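Local coordinates for UDP-N-acetylglucosamine 4,6-dehydratase (Vibrio fischeri, PDB 3PVZ), which binds NAD and probably acts as a lyase, dehydrating UDP-N-acetylglucosamine at the 4,6-positions of the sugar, at residues A[246-260]-A[334-346]. Sequence-based numbering, arbitrary orientation.
Sequences MSCIFGENRDIFFPK and MARFDNLGIIKND
K260 reaches along the 334-339 loop with its chain extended beyond CG, and its NZ donates to three backbone carbonyls: F337 O at 2.7 Å, M334 O, and D338 O, which it meets from above the carbonyl plane. Three carbonyls of the loop thus converge on one ammonium group. At the other end of the strand pair K344 lies alongside D255, its NZ 2.7 Å from D255 OD1 on the syn lone pair; E252 OE2 makes a long salt bridge to the same NZ (3.8 Å). D255 OD2 accepts the backbone N-H of E252, and a water bridges it to E252 OE2 and R336 NH1. R336 NH1 also donates to F250 O (2.9 Å), at the C-terminal end of helix 237-250. Between these ends, I256 with I343 and F258 with G341 are hydrogen-bonded antiparallel pairs. The F258 ring, swung over the neighbouring strand by chi1 67°, lays one face on G341 CA, 3.9 Å from its centroid. On the opposite sheet face, I342 CG1 sits over the F257 ring, while F337 CE1 meets the M246 methyl CE at 3.5 Å and L340 CD1 packs against M246 CB. Helix 237-250 thus covers this face of strand 255-259, the last parallel strand of the NAD-binding Rossmann-type sheet, and of strand 340-344, added antiparallel to it.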
HETATM    1  N   MSE A 246      -0.590 -11.380 -22.243  1.00 32.60           N
HETATM    2  CA  MSE A 246      -0.344 -11.457 -23.679  1.00 33.05           C
HETATM    3  C   MSE A 246       0.976 -10.789 -24.015  1.00 31.58           C
HETATM    4  O   MSE A 246       1.761 -11.338 -24.757  1.00 31.60           O
HETATM    5  CB  MSE A 246      -1.469 -10.797 -24.469  1.00 33.23           C
HETATM    6  CG  MSE A 246      -2.784 -11.523 -24.466  1.00 36.18           C
HETATM    7 SE   MSE A 246      -2.744 -13.225 -25.341  0.65 42.90          SE
HETATM    8  CE  MSE A 246      -2.233 -12.649 -27.122  1.00 42.16           C
ATOM      9  N   SER A 247       1.230  -9.618 -23.429  1.00 31.02           N
ATOM     10  CA  SER A 247       2.483  -8.942 -23.680  1.00 30.75           C
ATOM     11  C   SER A 247       3.593  -9.795 -23.087  1.00 30.27           C
ATOM     12  O   SER A 247       4.592 -10.057 -23.734  1.00 28.00           O
ATOM     13  CB  SER A 247       2.499  -7.551 -23.092  1.00 30.44           C
ATOM     14  OG  SER A 247       3.767  -6.963 -23.258  1.00 31.42           O
ATOM     15  N   CYS A 248       3.381 -10.262 -21.868  1.00 29.86           N
ATOM     16  CA  CYS A 248       4.338 -11.189 -21.225  1.00 31.18           C
ATOM     17  C   CYS A 248       4.765 -12.390 -22.068  1.00 30.65           C
ATOM     18  O   CYS A 248       5.955 -12.629 -22.244  1.00 30.22           O
ATOM     19  CB  CYS A 248       3.811 -11.738 -19.880  1.00 30.01           C
ATOM     20  SG  CYS A 248       5.138 -12.574 -18.990  1.00 34.05           S
ATOM     21  N   ILE A 249       3.798 -13.186 -22.506  1.00 30.38           N
ATOM     22  CA  ILE A 249       4.091 -14.421 -23.187  1.00 29.62           C
ATOM     23  C   ILE A 249       4.432 -14.185 -24.664  1.00 30.12           C
ATOM     24  O   ILE A 249       5.390 -14.747 -25.155  1.00 30.70           O
ATOM     25  CB  ILE A 249       2.892 -15.366 -23.199  1.00 30.44           C
ATOM     26  CG1 ILE A 249       2.406 -15.689 -21.781  1.00 31.14           C
ATOM     27  CG2 ILE A 249       3.253 -16.647 -24.050  1.00 27.57           C
ATOM     28  CD1 ILE A 249       3.408 -16.314 -20.883  1.00 27.95           C
ATOM     29  N   PHE A 250       3.671 -13.331 -25.339  1.00 30.95           N
ATOM     30  CA  PHE A 250       3.809 -13.096 -26.796  1.00 32.36           C
ATOM     31  C   PHE A 250       4.567 -11.828 -27.223  1.00 32.84           C
ATOM     32  O   PHE A 250       4.900 -11.689 -28.382  1.00 34.19           O
ATOM     33  CB  PHE A 250       2.413 -13.098 -27.454  1.00 33.61           C
ATOM     34  CG  PHE A 250       1.683 -14.424 -27.307  1.00 32.11           C
ATOM     35  CD1 PHE A 250       2.094 -15.533 -28.025  1.00 32.37           C
ATOM     36  CD2 PHE A 250       0.631 -14.559 -26.430  1.00 35.40           C
ATOM     37  CE1 PHE A 250       1.455 -16.768 -27.903  1.00 33.79           C
ATOM     38  CE2 PHE A 250      -0.065 -15.813 -26.292  1.00 31.19           C
ATOM     39  CZ  PHE A 250       0.354 -16.909 -27.006  1.00 33.14           C
ATOM     40  N   GLY A 251       4.836 -10.914 -26.313  1.00 32.15           N
ATOM     41  CA  GLY A 251       5.556  -9.709 -26.663  1.00 33.72           C
ATOM     42  C   GLY A 251       7.014  -9.980 -27.062  1.00 34.25           C
ATOM     43  O   GLY A 251       7.728 -10.784 -26.412  1.00 32.45           O
ATOM     44  N   GLU A 252       7.464  -9.308 -28.124  1.00 34.51           N
ATOM     45  CA  GLU A 252       8.859  -9.362 -28.454  1.00 35.64           C
ATOM     46  C   GLU A 252       9.592  -8.267 -27.719  1.00 34.98           C
ATOM     47  O   GLU A 252       8.975  -7.322 -27.245  1.00 35.25           O
ATOM     48  CB  GLU A 252       9.054  -9.230 -29.961  1.00 37.47           C
ATOM     49  CG  GLU A 252       8.450 -10.385 -30.706  1.00 41.28           C
ATOM     50  CD  GLU A 252       8.700 -10.271 -32.187  1.00 45.17           C
ATOM     51  OE1 GLU A 252       9.853 -10.529 -32.597  1.00 51.77           O
ATOM     52  OE2 GLU A 252       7.758  -9.913 -32.918  1.00 45.82           O
ATOM     53  N   ASN A 253      10.915  -8.390 -27.644  1.00 35.02           N
ATOM     54  CA  ASN A 253      11.762  -7.332 -27.060  1.00 34.98           C
ATOM     55  C   ASN A 253      11.335  -5.982 -27.589  1.00 34.79           C
ATOM     56  O   ASN A 253      11.362  -5.771 -28.774  1.00 34.11           O
ATOM     57  CB  ASN A 253      13.276  -7.539 -27.328  1.00 34.17           C
ATOM     58  CG  ASN A 253      14.166  -6.747 -26.328  1.00 35.72           C
ATOM     59  OD1 ASN A 253      13.698  -6.311 -25.266  1.00 34.25           O
ATOM     60  ND2 ASN A 253      15.451  -6.592 -26.652  1.00 31.04           N
ATOM     61  N   ARG A 254      10.978  -5.091 -26.667  1.00 35.08           N
ATOM     62  CA  ARG A 254      10.534  -3.715 -26.922  1.00 35.81           C
ATOM     63  C   ARG A 254       9.088  -3.500 -27.384  1.00 35.42           C
ATOM     64  O   ARG A 254       8.721  -2.372 -27.697  1.00 36.43           O
ATOM     65  CB  ARG A 254      11.482  -2.997 -27.893  1.00 37.58           C
ATOM     66  CG  ARG A 254      12.889  -2.981 -27.429  1.00 40.69           C
ATOM     67  CD  ARG A 254      13.791  -2.195 -28.377  1.00 44.47           C
ATOM     68  NE  ARG A 254      15.111  -2.371 -27.835  1.00 47.67           N
ATOM     69  CZ  ARG A 254      15.995  -3.280 -28.230  1.00 50.11           C
ATOM     70  NH1 ARG A 254      15.747  -4.051 -29.280  1.00 48.55           N
ATOM     71  NH2 ARG A 254      17.163  -3.375 -27.578  1.00 51.37           N
ATOM     72  N   ASP A 255       8.249  -4.528 -27.402  1.00 34.16           N
ATOM     73  CA  ASP A 255       6.872  -4.335 -27.830  1.00 34.37           C
ATOM     74  C   ASP A 255       6.065  -3.691 -26.679  1.00 35.14           C
ATOM     75  O   ASP A 255       6.197  -4.126 -25.522  1.00 33.34           O
ATOM     76  CB  ASP A 255       6.226  -5.668 -28.092  1.00 34.21           C
ATOM     77  CG  ASP A 255       6.539  -6.255 -29.430  1.00 35.53           C
ATOM     78  OD1 ASP A 255       7.215  -5.645 -30.294  1.00 36.67           O
ATOM     79  OD2 ASP A 255       6.016  -7.369 -29.619  1.00 37.40           O
ATOM     80  N   ILE A 256       5.267  -2.665 -26.999  1.00 35.64           N
ATOM     81  CA  ILE A 256       4.282  -2.109 -26.095  1.00 36.13           C
ATOM     82  C   ILE A 256       2.901  -2.549 -26.600  1.00 36.46           C
ATOM     83  O   ILE A 256       2.439  -2.119 -27.668  1.00 37.32           O
ATOM     84  CB  ILE A 256       4.259  -0.549 -26.039  1.00 37.17           C
ATOM     85  CG1 ILE A 256       5.640   0.059 -25.761  1.00 37.74           C
ATOM     86  CG2 ILE A 256       3.263  -0.086 -24.967  1.00 35.66           C
ATOM     87  CD1 ILE A 256       5.686   1.572 -26.050  1.00 34.16           C
ATOM     88  N   PHE A 257       2.250  -3.406 -25.831  1.00 35.85           N
ATOM     89  CA  PHE A 257       0.904  -3.879 -26.171  1.00 35.70           C
ATOM     90  C   PHE A 257      -0.115  -2.863 -25.669  1.00 36.21           C
ATOM     91  O   PHE A 257       0.102  -2.237 -24.638  1.00 35.43           O
ATOM     92  CB  PHE A 257       0.655  -5.244 -25.537  1.00 34.04           C
ATOM     93  CG  PHE A 257       1.230  -6.392 -26.308  1.00 33.43           C
ATOM     94  CD1 PHE A 257       2.445  -6.273 -27.000  1.00 35.70           C
ATOM     95  CD2 PHE A 257       0.548  -7.614 -26.371  1.00 34.31           C
ATOM     96  CE1 PHE A 257       2.963  -7.341 -27.726  1.00 34.07           C
ATOM     97  CE2 PHE A 257       1.076  -8.700 -27.092  1.00 34.32           C
ATOM     98  CZ  PHE A 257       2.267  -8.572 -27.764  1.00 33.39           C
ATOM     99  N   PHE A 258      -1.201  -2.672 -26.411  1.00 37.89           N
ATOM    100  CA  PHE A 258      -2.313  -1.776 -25.963  1.00 38.93           C
ATOM    101  C   PHE A 258      -3.617  -2.172 -26.606  1.00 38.66           C
ATOM    102  O   PHE A 258      -3.612  -2.800 -27.671  1.00 38.90           O
ATOM    103  CB  PHE A 258      -2.020  -0.317 -26.305  1.00 39.55           C
ATOM    104  CG  PHE A 258      -2.002  -0.048 -27.791  1.00 41.96           C
ATOM    105  CD1 PHE A 258      -0.856  -0.264 -28.532  1.00 41.55           C
ATOM    106  CD2 PHE A 258      -3.152   0.400 -28.455  1.00 43.03           C
ATOM    107  CE1 PHE A 258      -0.846  -0.032 -29.901  1.00 42.20           C
ATOM    108  CE2 PHE A 258      -3.131   0.616 -29.819  1.00 41.76           C
ATOM    109  CZ  PHE A 258      -1.986   0.404 -30.533  1.00 41.50           C
ATOM    110  N   PRO A 259      -4.738  -1.803 -25.973  1.00 38.77           N
ATOM    111  CA  PRO A 259      -6.030  -2.125 -26.533  1.00 40.40           C
ATOM    112  C   PRO A 259      -6.401  -1.220 -27.682  1.00 42.78           C
ATOM    113  O   PRO A 259      -6.330   0.021 -27.575  1.00 42.18           O
ATOM    114  CB  PRO A 259      -6.982  -1.941 -25.348  1.00 40.78           C
ATOM    115  CG  PRO A 259      -6.384  -0.925 -24.547  1.00 40.07           C
ATOM    116  CD  PRO A 259      -4.877  -1.161 -24.667  1.00 38.60           C
ATOM    117  N   LYS A 260      -6.740  -1.855 -28.806  1.00 44.89           N
ATOM    118  CA  LYS A 260      -7.245  -1.127 -29.949  1.00 47.54           C
ATOM    119  C   LYS A 260      -8.569  -0.460 -29.559  1.00 49.08           C
ATOM    120  O   LYS A 260      -9.324  -0.982 -28.736  1.00 48.50           O
ATOM    121  CB  LYS A 260      -7.439  -2.040 -31.149  1.00 47.52           C
ATOM    122  CG  LYS A 260      -6.149  -2.532 -31.778  1.00 47.81           C
ATOM    123  CD  LYS A 260      -6.427  -3.708 -32.715  1.00 47.32           C
ATOM    124  CE  LYS A 260      -5.384  -3.841 -33.805  1.00 45.57           C
ATOM    125  NZ  LYS A 260      -5.643  -5.065 -34.572  1.00 44.63           N
HETATM  126  N   MSE A 334      -0.364  -3.536 -36.274  1.00 50.25           N
HETATM  127  CA  MSE A 334      -1.803  -3.712 -36.062  1.00 50.28           C
HETATM  128  C   MSE A 334      -2.335  -4.985 -36.712  1.00 49.61           C
HETATM  129  O   MSE A 334      -3.528  -5.294 -36.584  1.00 48.57           O
HETATM  130  CB  MSE A 334      -2.591  -2.507 -36.603  1.00 50.98           C
HETATM  131  CG  MSE A 334      -2.152  -1.153 -36.046  1.00 52.65           C
HETATM  132 SE   MSE A 334      -2.206  -1.064 -34.090  0.65 52.85          SE
HETATM  133  CE  MSE A 334      -3.921  -0.140 -33.930  1.00 52.30           C
ATOM    134  N   ALA A 335      -1.438  -5.724 -37.370  1.00 49.59           N
ATOM    135  CA  ALA A 335      -1.777  -6.967 -38.091  1.00 49.72           C
ATOM    136  C   ALA A 335      -1.740  -8.238 -37.244  1.00 48.42           C
ATOM    137  O   ALA A 335      -2.524  -9.149 -37.477  1.00 48.93           O
ATOM    138  CB  ALA A 335      -0.846  -7.140 -39.309  1.00 50.29           C
ATOM    139  N   ARG A 336      -0.835  -8.313 -36.276  1.00 47.59           N
ATOM    140  CA  ARG A 336      -0.621  -9.559 -35.526  1.00 46.31           C
ATOM    141  C   ARG A 336      -1.834 -10.016 -34.715  1.00 45.49           C
ATOM    142  O   ARG A 336      -2.135 -11.196 -34.646  1.00 45.79           O
ATOM    143  CB  ARG A 336       0.594  -9.413 -34.618  1.00 45.51           C
ATOM    144  CG  ARG A 336       0.873 -10.640 -33.811  1.00 44.20           C
ATOM    145  CD  ARG A 336       2.247 -10.604 -33.194  1.00 44.74           C
ATOM    146  NE  ARG A 336       2.522 -11.863 -32.518  1.00 42.90           N
ATOM    147  CZ  ARG A 336       3.411 -12.049 -31.556  1.00 41.10           C
ATOM    148  NH1 ARG A 336       4.154 -11.071 -31.072  1.00 43.73           N
ATOM    149  NH2 ARG A 336       3.549 -13.243 -31.072  1.00 42.52           N
ATOM    150  N   PHE A 337      -2.518  -9.086 -34.080  1.00 44.81           N
ATOM    151  CA  PHE A 337      -3.676  -9.436 -33.280  1.00 44.25           C
ATOM    152  C   PHE A 337      -4.891  -8.639 -33.753  1.00 45.09           C
ATOM    153  O   PHE A 337      -4.758  -7.547 -34.286  1.00 45.24           O
ATOM    154  CB  PHE A 337      -3.419  -9.168 -31.794  1.00 42.95           C
ATOM    155  CG  PHE A 337      -2.322 -10.005 -31.202  1.00 40.65           C
ATOM    156  CD1 PHE A 337      -2.500 -11.365 -31.020  1.00 38.55           C
ATOM    157  CD2 PHE A 337      -1.105  -9.427 -30.821  1.00 38.49           C
ATOM    158  CE1 PHE A 337      -1.488 -12.133 -30.493  1.00 38.86           C
ATOM    159  CE2 PHE A 337      -0.099 -10.187 -30.257  1.00 36.38           C
ATOM    160  CZ  PHE A 337      -0.286 -11.538 -30.091  1.00 37.50           C
ATOM    161  N   ASP A 338      -6.067  -9.197 -33.509  1.00 45.44           N
ATOM    162  CA  ASP A 338      -7.329  -8.554 -33.826  1.00 47.15           C
ATOM    163  C   ASP A 338      -7.674  -7.420 -32.875  1.00 46.45           C
ATOM    164  O   ASP A 338      -8.068  -6.344 -33.331  1.00 47.35           O
ATOM    165  CB  ASP A 338      -8.472  -9.589 -33.863  1.00 47.67           C
ATOM    166  CG  ASP A 338      -8.443 -10.454 -35.142  1.00 52.04           C
ATOM    167  OD1 ASP A 338      -7.607 -10.189 -36.058  1.00 57.00           O
ATOM    168  OD2 ASP A 338      -9.246 -11.406 -35.239  1.00 54.85           O
ATOM    169  N   ASN A 339      -7.505  -7.662 -31.574  1.00 45.57           N
ATOM    170  CA  ASN A 339      -7.944  -6.733 -30.498  1.00 44.81           C
ATOM    171  C   ASN A 339      -6.798  -5.920 -29.868  1.00 43.07           C
ATOM    172  O   ASN A 339      -7.048  -4.935 -29.202  1.00 41.99           O
ATOM    173  CB  ASN A 339      -8.638  -7.513 -29.371  1.00 44.85           C
ATOM    174  CG  ASN A 339      -9.619  -8.604 -29.890  1.00 47.78           C
ATOM    175  OD1 ASN A 339      -9.517  -9.800 -29.508  1.00 47.36           O
ATOM    176  ND2 ASN A 339     -10.596  -8.182 -30.716  1.00 48.36           N
ATOM    177  N   LEU A 340      -5.556  -6.343 -30.103  1.00 41.61           N
ATOM    178  CA  LEU A 340      -4.383  -5.793 -29.449  1.00 40.85           C
ATOM    179  C   LEU A 340      -3.466  -5.145 -30.444  1.00 39.78           C
ATOM    180  O   LEU A 340      -3.115  -5.727 -31.471  1.00 39.95           O
ATOM    181  CB  LEU A 340      -3.573  -6.895 -28.756  1.00 40.46           C
ATOM    182  CG  LEU A 340      -4.233  -7.658 -27.637  1.00 43.58           C
ATOM    183  CD1 LEU A 340      -3.327  -8.775 -27.212  1.00 42.75           C
ATOM    184  CD2 LEU A 340      -4.567  -6.772 -26.425  1.00 46.41           C
ATOM    185  N   GLY A 341      -3.026  -3.944 -30.114  1.00 39.61           N
ATOM    186  CA  GLY A 341      -2.059  -3.241 -30.952  1.00 39.37           C
ATOM    187  C   GLY A 341      -0.675  -3.322 -30.321  1.00 38.56           C
ATOM    188  O   GLY A 341      -0.550  -3.389 -29.088  1.00 36.36           O
ATOM    189  N   ILE A 342       0.351  -3.286 -31.175  1.00 38.82           N
ATOM    190  CA  ILE A 342       1.728  -3.324 -30.750  1.00 38.41           C
ATOM    191  C   ILE A 342       2.479  -2.089 -31.278  1.00 40.68           C
ATOM    192  O   ILE A 342       2.480  -1.794 -32.489  1.00 41.69           O
ATOM    193  CB  ILE A 342       2.408  -4.574 -31.265  1.00 37.83           C
ATOM    194  CG1 ILE A 342       1.599  -5.813 -30.917  1.00 36.47           C
ATOM    195  CG2 ILE A 342       3.806  -4.690 -30.711  1.00 35.72           C
ATOM    196  CD1 ILE A 342       2.299  -7.108 -31.286  1.00 36.87           C
ATOM    197  N   ILE A 343       3.103  -1.364 -30.361  1.00 41.19           N
ATOM    198  CA  ILE A 343       4.077  -0.350 -30.722  1.00 42.05           C
ATOM    199  C   ILE A 343       5.419  -1.013 -30.623  1.00 42.26           C
ATOM    200  O   ILE A 343       5.740  -1.697 -29.643  1.00 41.16           O
ATOM    201  CB  ILE A 343       4.088   0.867 -29.794  1.00 42.63           C
ATOM    202  CG1 ILE A 343       2.719   1.550 -29.762  1.00 42.63           C
ATOM    203  CG2 ILE A 343       5.165   1.910 -30.246  1.00 41.16           C
ATOM    204  CD1 ILE A 343       2.624   2.612 -28.689  1.00 43.10           C
ATOM    205  N   LYS A 344       6.178  -0.853 -31.681  1.00 43.28           N
ATOM    206  CA  LYS A 344       7.538  -1.313 -31.726  1.00 44.51           C
ATOM    207  C   LYS A 344       8.362  -0.203 -31.124  1.00 45.41           C
ATOM    208  O   LYS A 344       8.732   0.709 -31.826  1.00 46.13           O
ATOM    209  CB  LYS A 344       7.935  -1.515 -33.193  1.00 45.37           C
ATOM    210  CG  LYS A 344       7.075  -2.573 -33.893  1.00 46.08           C
ATOM    211  CD  LYS A 344       7.636  -3.898 -33.531  1.00 45.53           C
ATOM    212  CE  LYS A 344       6.625  -4.937 -33.403  1.00 45.72           C
ATOM    213  NZ  LYS A 344       7.340  -6.168 -32.921  1.00 42.64           N
ATOM    214  N   ASN A 345       8.612  -0.239 -29.820  1.00 45.23           N
ATOM    215  CA  ASN A 345       9.311   0.899 -29.185  1.00 45.96           C
ATOM    216  C   ASN A 345      10.709   1.054 -29.774  1.00 46.66           C
ATOM    217  O   ASN A 345      11.427   0.089 -29.928  1.00 46.42           O
ATOM    218  CB  ASN A 345       9.406   0.721 -27.665  1.00 45.00           C
ATOM    219  CG  ASN A 345       9.713   2.022 -26.923  1.00 44.91           C
ATOM    220  OD1 ASN A 345       9.882   3.078 -27.522  1.00 41.75           O
ATOM    221  ND2 ASN A 345       9.738   1.944 -25.590  1.00 43.46           N
ATOM    222  N   ASP A 346      11.066   2.269 -30.139  1.00 48.13           N
ATOM    223  CA  ASP A 346      12.454   2.584 -30.475  1.00 49.31           C
ATOM    224  C   ASP A 346      12.995   3.808 -29.697  1.00 48.69           C
ATOM    225  O   ASP A 346      13.889   4.456 -30.186  1.00 49.57           O
ATOM    226  CB  ASP A 346      12.613   2.773 -31.989  1.00 50.65           C
ATOM    227  CG  ASP A 346      11.658   3.800 -32.545  1.00 53.93           C
ATOM    228  OD1 ASP A 346      10.732   4.217 -31.814  1.00 57.82           O
ATOM    229  OD2 ASP A 346      11.824   4.193 -33.711  1.00 59.89           O
TER
HETATM  230  O   HOH W   1       5.185  -8.833 -31.931  1.00 31.57           O
HETATM  231  O   HOH W   2      -9.581  -3.781 -28.365  1.00 32.68           O